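Local coordinates for protein poly(ADP-ribose) glycohydrolase (Thermomonospora curvata, PDB 3SIG) that hydrolyses the ribose-ribose bonds of poly(ADP-ribose), a glycohydrolase of the macrodomain clan that holds the product ADP-ribose in its pocket, at residues 66-71 and 252-257; 87-92 and 214-219. All blocks are in the same frame, centred on the assembly; numbering follows the deposited sequence.

Interaction 1: residues 66-71 and 252-257; sequences RIEVTE and HVVFAV. With AR6 ([(2R,3S,4R,5R)-5-(6-aminopurin-9-yl)-3,4-dihydroxy-oxolan-2-yl]methyl [hydroxy-[[(2R,3S,4R,5S)-3,4,5-trihydroxyoxolan-2-yl]methoxy]phosphoryl] hydrogen phosphate), chain B.
Residues 66-70 and 252-256 run side by side as parallel strands, their axes 4.7 Å apart at closest and 13° from exact alignment; 66-70 is the outermost strand at this end of the mixed macrodomain-clan sheet. Five backbone hydrogen bonds join them, from Val253 N to Arg66 O through Val257 N to Thr70 O. On the face that carries Arg66, Glu68 and His252, Arg66 CD lies, in one of two conformers, over the centre of the imidazole, 3.6 Å from the His252 ring centroid, a CH-pi contact that may not be permanent. At that ring's edge His252 NE2 donates to Glu68 OE1 at 2.8 Å, the oxygen in the ring plane but the nitrogen 60° above the carboxylate plane. His252 CG is anti to the backbone N (chi1 -171°), and His252 CD2 comes 3.2 Å from Arg66 O. The face of Ile67, Val69, Val253 and Phe255 is apolar, as suits the side against helix 265-273: Ile67 CG2 touches the rim of the Phe255 ring at CE2, 3.8 Å away, and Phe274 stacks on that ring. Where the strands end, Ala256 and Val257 belong to the ADP-ribose pocket, and a water donates to Glu71 OE1 and Val257 O. Glu68 OE1 also forms a salt bridge with Arg80, so the carboxylate is probably kept charged, and the His252 NE2 to Glu68 OE1 bond is likely to fix the imidazole's rotation while polarising the ring.

Interaction 2: residues 87-92 and 214-219; sequences DQVACL and RLVLGA. With AR6 ([(2R,3S,4R,5R)-5-(6-aminopurin-9-yl)-3,4-dihydroxy-oxolan-2-yl]methyl [hydroxy-[[(2R,3S,4R,5S)-3,4,5-trihydroxyoxolan-2-yl]methoxy]phosphoryl] hydrogen phosphate), chain B.
The strand pair that leads into the ADP-ribose pocket, deep in the central sheet, is closed at its far end by Asp87 and Arg214. The guanidinium grips the aspartate with two nitrogens. Arg214 NE forms a salt bridge with Asp87 OD2 at 2.9 Å, arriving on the syn side but 29° out of the carboxylate plane, while Arg214 NH2 donates to Asp87 O at 3.0 Å within the guanidinium plane. A bend at chi3 (-62°) turns NE toward the Asp87 carboxylate, and Val89 CG2 lies over one guanidinium face, 3.6 Å from Arg214 NH2. Since Arg214 NH1 is bound to Leu81 O, an alanine here would probably leave the Asp87 carboxylate and the carbonyls of Asp87 and Leu81 without these donors and open a gap beside Val89. Residues 90-92 and 214-217 then run parallel in the mixed sheet of this macrodomain-clan fold, bonded from Ala90 N to Arg214 O, Val216 N to Ala90 O and Leu92 N to Val216 O. Small and branched apolar side chains suit this interior: Cys91 SG rests 4.0 Å from Val216 CB, and Val89 CG1 meets Val216 CG2 at 3.9 Å. Beyond the strand, Ala219 O comes within 3.2 Å of C5' of the ligand.

Interactions 1 and 2 are consecutive parts of one sheet, their centres about 9 Å apart, with 252-256 next to 214-217. Backbone bonds probably cross that seam from Leu215 N to His252 O at 2.9 Å and from Leu217 N to Val254 O at 2.8 Å. Leu217 also packs against interaction 1, its CB 3.8 Å from Phe255 CD1. Along the chain, interaction 2 is nested inside the loop closed by interaction 1. Both reach ADP-ribose through the C-terminal part of a segment, but at different portions: Ala256 O lies 3.4 Å from adenine C2, whereas Ala219 borders the adenosine ribose. Gly223 and Val224 are among the residues that add hydrogen bonds to the ligand.

Interaction 1: residues 66-71 and 252-257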
# COMPACT_ATOMS: atom_id res chain seq x y z
N ARG A 66 10.66 -9.39 13.83
CA ARG A 66 9.62 -10.40 13.70
C ARG A 66 9.05 -10.37 12.28
O ARG A 66 8.44 -9.36 11.88
CB ARG A 66 8.51 -10.10 14.71
CG ARG A 66 7.40 -11.14 14.81
CD ARG A 66 6.23 -10.61 15.64
NE ARG A 66 6.61 -10.30 17.02
CZ ARG A 66 6.41 -11.11 18.06
NH1 ARG A 66 5.83 -12.29 17.88
NH2 ARG A 66 6.79 -10.74 19.27
N ILE A 67 9.24 -11.45 11.51
CA ILE A 67 8.76 -11.51 10.13
C ILE A 67 7.70 -12.59 10.05
O ILE A 67 7.94 -13.74 10.44
CB ILE A 67 9.90 -11.75 9.13
CG1 ILE A 67 10.90 -10.59 9.19
CG2 ILE A 67 9.34 -11.88 7.71
CD1 ILE A 67 12.06 -10.71 8.22
N GLU A 68 6.50 -12.23 9.59
CA GLU A 68 5.38 -13.17 9.46
C GLU A 68 4.93 -13.14 8.00
O GLU A 68 4.90 -12.08 7.39
CB GLU A 68 4.16 -12.76 10.33
CG GLU A 68 4.36 -12.71 11.86
CD GLU A 68 3.10 -12.27 12.61
OE1 GLU A 68 2.54 -11.20 12.31
OE2 GLU A 68 2.65 -13.01 13.53
N VAL A 69 4.54 -14.29 7.47
CA VAL A 69 3.80 -14.36 6.22
C VAL A 69 2.43 -14.87 6.59
O VAL A 69 2.32 -15.92 7.25
CB VAL A 69 4.45 -15.31 5.20
CG1 VAL A 69 3.61 -15.36 3.93
CG2 VAL A 69 5.85 -14.83 4.88
N THR A 70 1.38 -14.16 6.19
CA THR A 70 0.01 -14.56 6.51
C THR A 70 -0.85 -14.47 5.27
O THR A 70 -0.41 -13.89 4.26
CB THR A 70 -0.62 -13.70 7.61
OG1 THR A 70 -0.91 -12.40 7.07
CG2 THR A 70 0.30 -13.57 8.80
N GLU A 71 -2.04 -15.05 5.36
CA GLU A 71 -3.03 -14.92 4.28
C GLU A 71 -4.01 -13.78 4.50
O GLU A 71 -5.06 -13.70 3.84
CB GLU A 71 -3.79 -16.24 4.05
CG GLU A 71 -2.89 -17.33 3.40
CD GLU A 71 -3.67 -18.51 2.80
OE1 GLU A 71 -3.92 -18.55 1.56
OE2 GLU A 71 -3.99 -19.41 3.61
N HIS A 252 8.74 -5.34 13.26
CA HIS A 252 7.78 -6.35 12.80
C HIS A 252 7.41 -6.04 11.36
O HIS A 252 7.06 -4.89 11.03
CB HIS A 252 6.55 -6.27 13.70
CG HIS A 252 5.55 -7.37 13.52
ND1 HIS A 252 4.41 -7.42 14.30
CD2 HIS A 252 5.47 -8.42 12.67
CE1 HIS A 252 3.67 -8.46 13.94
NE2 HIS A 252 4.30 -9.09 12.97
N VAL A 253 7.59 -7.02 10.50
CA VAL A 253 7.17 -6.94 9.11
C VAL A 253 6.24 -8.09 8.83
O VAL A 253 6.60 -9.27 9.07
CB VAL A 253 8.35 -7.04 8.17
CG1 VAL A 253 7.90 -7.06 6.71
CG2 VAL A 253 9.32 -5.86 8.41
N VAL A 254 5.05 -7.79 8.35
CA VAL A 254 4.11 -8.82 7.91
C VAL A 254 3.98 -8.77 6.40
O VAL A 254 3.73 -7.70 5.84
CB VAL A 254 2.69 -8.60 8.49
CG1 VAL A 254 1.73 -9.74 8.07
CG2 VAL A 254 2.71 -8.46 10.00
N PHE A 255 4.17 -9.92 5.76
CA PHE A 255 3.81 -10.10 4.37
C PHE A 255 2.42 -10.67 4.38
O PHE A 255 2.23 -11.90 4.53
CB PHE A 255 4.83 -10.98 3.64
CG PHE A 255 6.20 -10.37 3.58
CD1 PHE A 255 6.50 -9.39 2.66
CD2 PHE A 255 7.17 -10.74 4.48
CE1 PHE A 255 7.78 -8.83 2.61
CE2 PHE A 255 8.44 -10.18 4.42
CZ PHE A 255 8.73 -9.21 3.51
N ALA A 256 1.44 -9.77 4.23
CA ALA A 256 0.03 -10.14 4.23
C ALA A 256 -0.36 -10.37 2.78
O ALA A 256 -0.41 -9.42 1.99
CB ALA A 256 -0.80 -9.03 4.84
N VAL A 257 -0.56 -11.64 2.41
CA VAL A 257 -0.75 -12.00 1.04
C VAL A 257 -2.08 -12.75 0.91
O VAL A 257 -2.15 -13.94 1.23
CB VAL A 257 0.38 -12.83 0.49
CG1 VAL A 257 0.17 -12.99 -1.03
CG2 VAL A 257 1.75 -12.17 0.78
N1 AR6 B . -4.41 -7.77 0.65
C2 AR6 B . -3.28 -8.46 0.50
N3 AR6 B . -2.86 -9.06 -0.65
C4 AR6 B . -3.69 -8.86 -1.70
C5 AR6 B . -4.91 -8.11 -1.59
C6 AR6 B . -5.20 -7.58 -0.36
N6 AR6 B . -6.39 -6.86 -0.19
N7 AR6 B . -5.50 -8.11 -2.91
C8 AR6 B . -4.72 -8.82 -3.66
N9 AR6 B . -3.61 -9.31 -3.02
PA AR6 B . -2.57 -6.27 -6.92
PB AR6 B . -0.33 -4.97 -8.39
C1' AR6 B . -2.48 -10.11 -3.48
O1A AR6 B . -2.89 -7.05 -8.15
O1B AR6 B . 0.76 -4.11 -7.77
C1D AR6 B . -4.71 -1.95 -9.02
O1D AR6 B . -5.75 -1.76 -9.94
C2' AR6 B . -2.79 -10.98 -4.68
O2' AR6 B . -2.07 -12.18 -4.60
O2A AR6 B . -3.67 -5.44 -6.31
O2B AR6 B . 0.07 -6.21 -9.11
C2D AR6 B . -3.96 -0.68 -8.93
O2D AR6 B . -4.69 0.49 -8.79
C3' AR6 B . -2.28 -10.15 -5.81
O3' AR6 B . -1.86 -10.92 -6.89
O3A AR6 B . -1.28 -5.38 -7.17
C3D AR6 B . -2.88 -0.82 -9.92
O3D AR6 B . -3.44 -0.32 -11.11
C4' AR6 B . -1.14 -9.38 -5.22
O4' AR6 B . -1.37 -9.32 -3.83
C4D AR6 B . -2.65 -2.29 -9.95
O4D AR6 B . -3.83 -2.94 -9.50
C5' AR6 B . -0.92 -7.98 -5.79
O5' AR6 B . -2.12 -7.22 -5.70
C5D AR6 B . -1.45 -2.74 -9.12
O5D AR6 B . -1.25 -4.12 -9.35
O HOH W 1 -3.67 -16.08 0.30

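Interaction 2: residues 87-92 and 214-219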
# COMPACT_ATOMS: atom_id res chain seq x y z
N ASP A 87 2.14 2.24 18.40
CA ASP A 87 2.89 2.91 17.35
C ASP A 87 2.16 2.67 16.02
O ASP A 87 1.73 1.56 15.69
CB ASP A 87 4.36 2.44 17.29
CG ASP A 87 4.47 0.95 17.16
OD1 ASP A 87 4.12 0.24 18.12
OD2 ASP A 87 4.88 0.44 16.10
N GLN A 88 2.00 3.74 15.25
CA GLN A 88 1.28 3.67 13.98
C GLN A 88 1.97 2.77 12.94
O GLN A 88 3.17 2.91 12.68
CB GLN A 88 1.12 5.06 13.44
CG GLN A 88 0.17 5.17 12.28
CD GLN A 88 -0.02 6.61 11.84
OE1 GLN A 88 0.55 7.04 10.84
NE2 GLN A 88 -0.79 7.37 12.59
N VAL A 89 1.21 1.85 12.38
CA VAL A 89 1.70 0.89 11.41
C VAL A 89 1.74 1.55 10.04
O VAL A 89 0.88 2.40 9.74
CB VAL A 89 0.74 -0.32 11.39
CG1 VAL A 89 1.08 -1.34 10.30
CG2 VAL A 89 0.70 -0.99 12.76
N ALA A 90 2.70 1.20 9.20
CA ALA A 90 2.73 1.64 7.79
C ALA A 90 2.44 0.48 6.88
O ALA A 90 2.93 -0.63 7.07
CB ALA A 90 4.08 2.26 7.44
N CYS A 91 1.65 0.73 5.84
CA CYS A 91 1.24 -0.24 4.85
C CYS A 91 1.58 0.19 3.44
O CYS A 91 1.35 1.34 3.08
CB CYS A 91 -0.30 -0.37 4.91
SG CYS A 91 -1.01 -0.89 6.46
N LEU A 92 2.11 -0.73 2.66
CA LEU A 92 2.36 -0.49 1.24
C LEU A 92 1.07 -0.65 0.43
O LEU A 92 0.44 -1.71 0.49
CB LEU A 92 3.47 -1.45 0.75
CG LEU A 92 3.79 -1.41 -0.75
CD1 LEU A 92 4.26 -0.05 -1.19
CD2 LEU A 92 4.84 -2.47 -1.06
N ARG A 214 6.78 -0.90 12.39
CA ARG A 214 5.99 -2.07 11.99
C ARG A 214 5.35 -1.81 10.62
O ARG A 214 4.77 -0.74 10.38
CB ARG A 214 4.93 -2.37 13.06
CG ARG A 214 5.58 -2.63 14.41
CD ARG A 214 4.60 -3.13 15.47
NE ARG A 214 3.57 -2.13 15.74
CZ ARG A 214 2.33 -2.40 16.12
NH1 ARG A 214 1.95 -3.63 16.36
NH2 ARG A 214 1.48 -1.39 16.28
N LEU A 215 5.55 -2.78 9.72
CA LEU A 215 5.13 -2.68 8.33
C LEU A 215 4.22 -3.79 7.92
O LEU A 215 4.34 -4.95 8.36
CB LEU A 215 6.31 -2.77 7.40
CG LEU A 215 7.51 -1.87 7.72
CD1 LEU A 215 8.61 -2.09 6.68
CD2 LEU A 215 7.16 -0.40 7.84
N VAL A 216 3.36 -3.45 7.00
CA VAL A 216 2.58 -4.46 6.29
C VAL A 216 2.94 -4.35 4.81
O VAL A 216 2.62 -3.35 4.15
CB VAL A 216 1.05 -4.32 6.49
CG1 VAL A 216 0.34 -5.41 5.72
CG2 VAL A 216 0.67 -4.40 7.99
N LEU A 217 3.63 -5.38 4.33
CA LEU A 217 4.07 -5.51 2.94
C LEU A 217 3.34 -6.71 2.33
O LEU A 217 2.40 -7.25 2.93
CB LEU A 217 5.60 -5.73 2.88
CG LEU A 217 6.43 -4.64 3.57
CD1 LEU A 217 7.91 -4.99 3.51
CD2 LEU A 217 6.18 -3.29 2.99
N GLY A 218 3.70 -7.10 1.13
CA GLY A 218 3.01 -8.21 0.47
C GLY A 218 3.53 -8.37 -0.93
O GLY A 218 4.64 -7.91 -1.26
N ALA A 219 2.70 -8.99 -1.76
CA ALA A 219 3.05 -9.38 -3.12
C ALA A 219 2.87 -8.25 -4.12
O ALA A 219 2.18 -8.36 -5.13
CB ALA A 219 2.26 -10.61 -3.52
N1 AR6 B . -4.41 -7.77 0.65
C2 AR6 B . -3.28 -8.46 0.50
N3 AR6 B . -2.86 -9.06 -0.65
C4 AR6 B . -3.69 -8.86 -1.70
C5 AR6 B . -4.91 -8.11 -1.59
C6 AR6 B . -5.20 -7.58 -0.36
N6 AR6 B . -6.39 -6.86 -0.19
N7 AR6 B . -5.50 -8.11 -2.91
C8 AR6 B . -4.72 -8.82 -3.66
N9 AR6 B . -3.61 -9.31 -3.02
PA AR6 B . -2.57 -6.27 -6.92
PB AR6 B . -0.33 -4.97 -8.39
C1' AR6 B . -2.48 -10.11 -3.48
O1A AR6 B . -2.89 -7.05 -8.15
O1B AR6 B . 0.76 -4.11 -7.77
C1D AR6 B . -4.71 -1.95 -9.02
O1D AR6 B . -5.75 -1.76 -9.94
C2' AR6 B . -2.79 -10.98 -4.68
O2' AR6 B . -2.07 -12.18 -4.60
O2A AR6 B . -3.67 -5.44 -6.31
O2B AR6 B . 0.07 -6.21 -9.11
C2D AR6 B . -3.96 -0.68 -8.93
O2D AR6 B . -4.69 0.49 -8.79
C3' AR6 B . -2.28 -10.15 -5.81
O3' AR6 B . -1.86 -10.92 -6.89
O3A AR6 B . -1.28 -5.38 -7.17
C3D AR6 B . -2.88 -0.82 -9.92
O3D AR6 B . -3.44 -0.32 -11.11
C4' AR6 B . -1.14 -9.38 -5.22
O4' AR6 B . -1.37 -9.32 -3.83
C4D AR6 B . -2.65 -2.29 -9.95
O4D AR6 B . -3.83 -2.94 -9.50
C5' AR6 B . -0.92 -7.98 -5.79
O5' AR6 B . -2.12 -7.22 -5.70
C5D AR6 B . -1.45 -2.74 -9.12
O5D AR6 B . -1.25 -4.12 -9.35
O HOH W 2 5.20 1.30 13.64
O HOH W 3 1.17 -4.23 1.81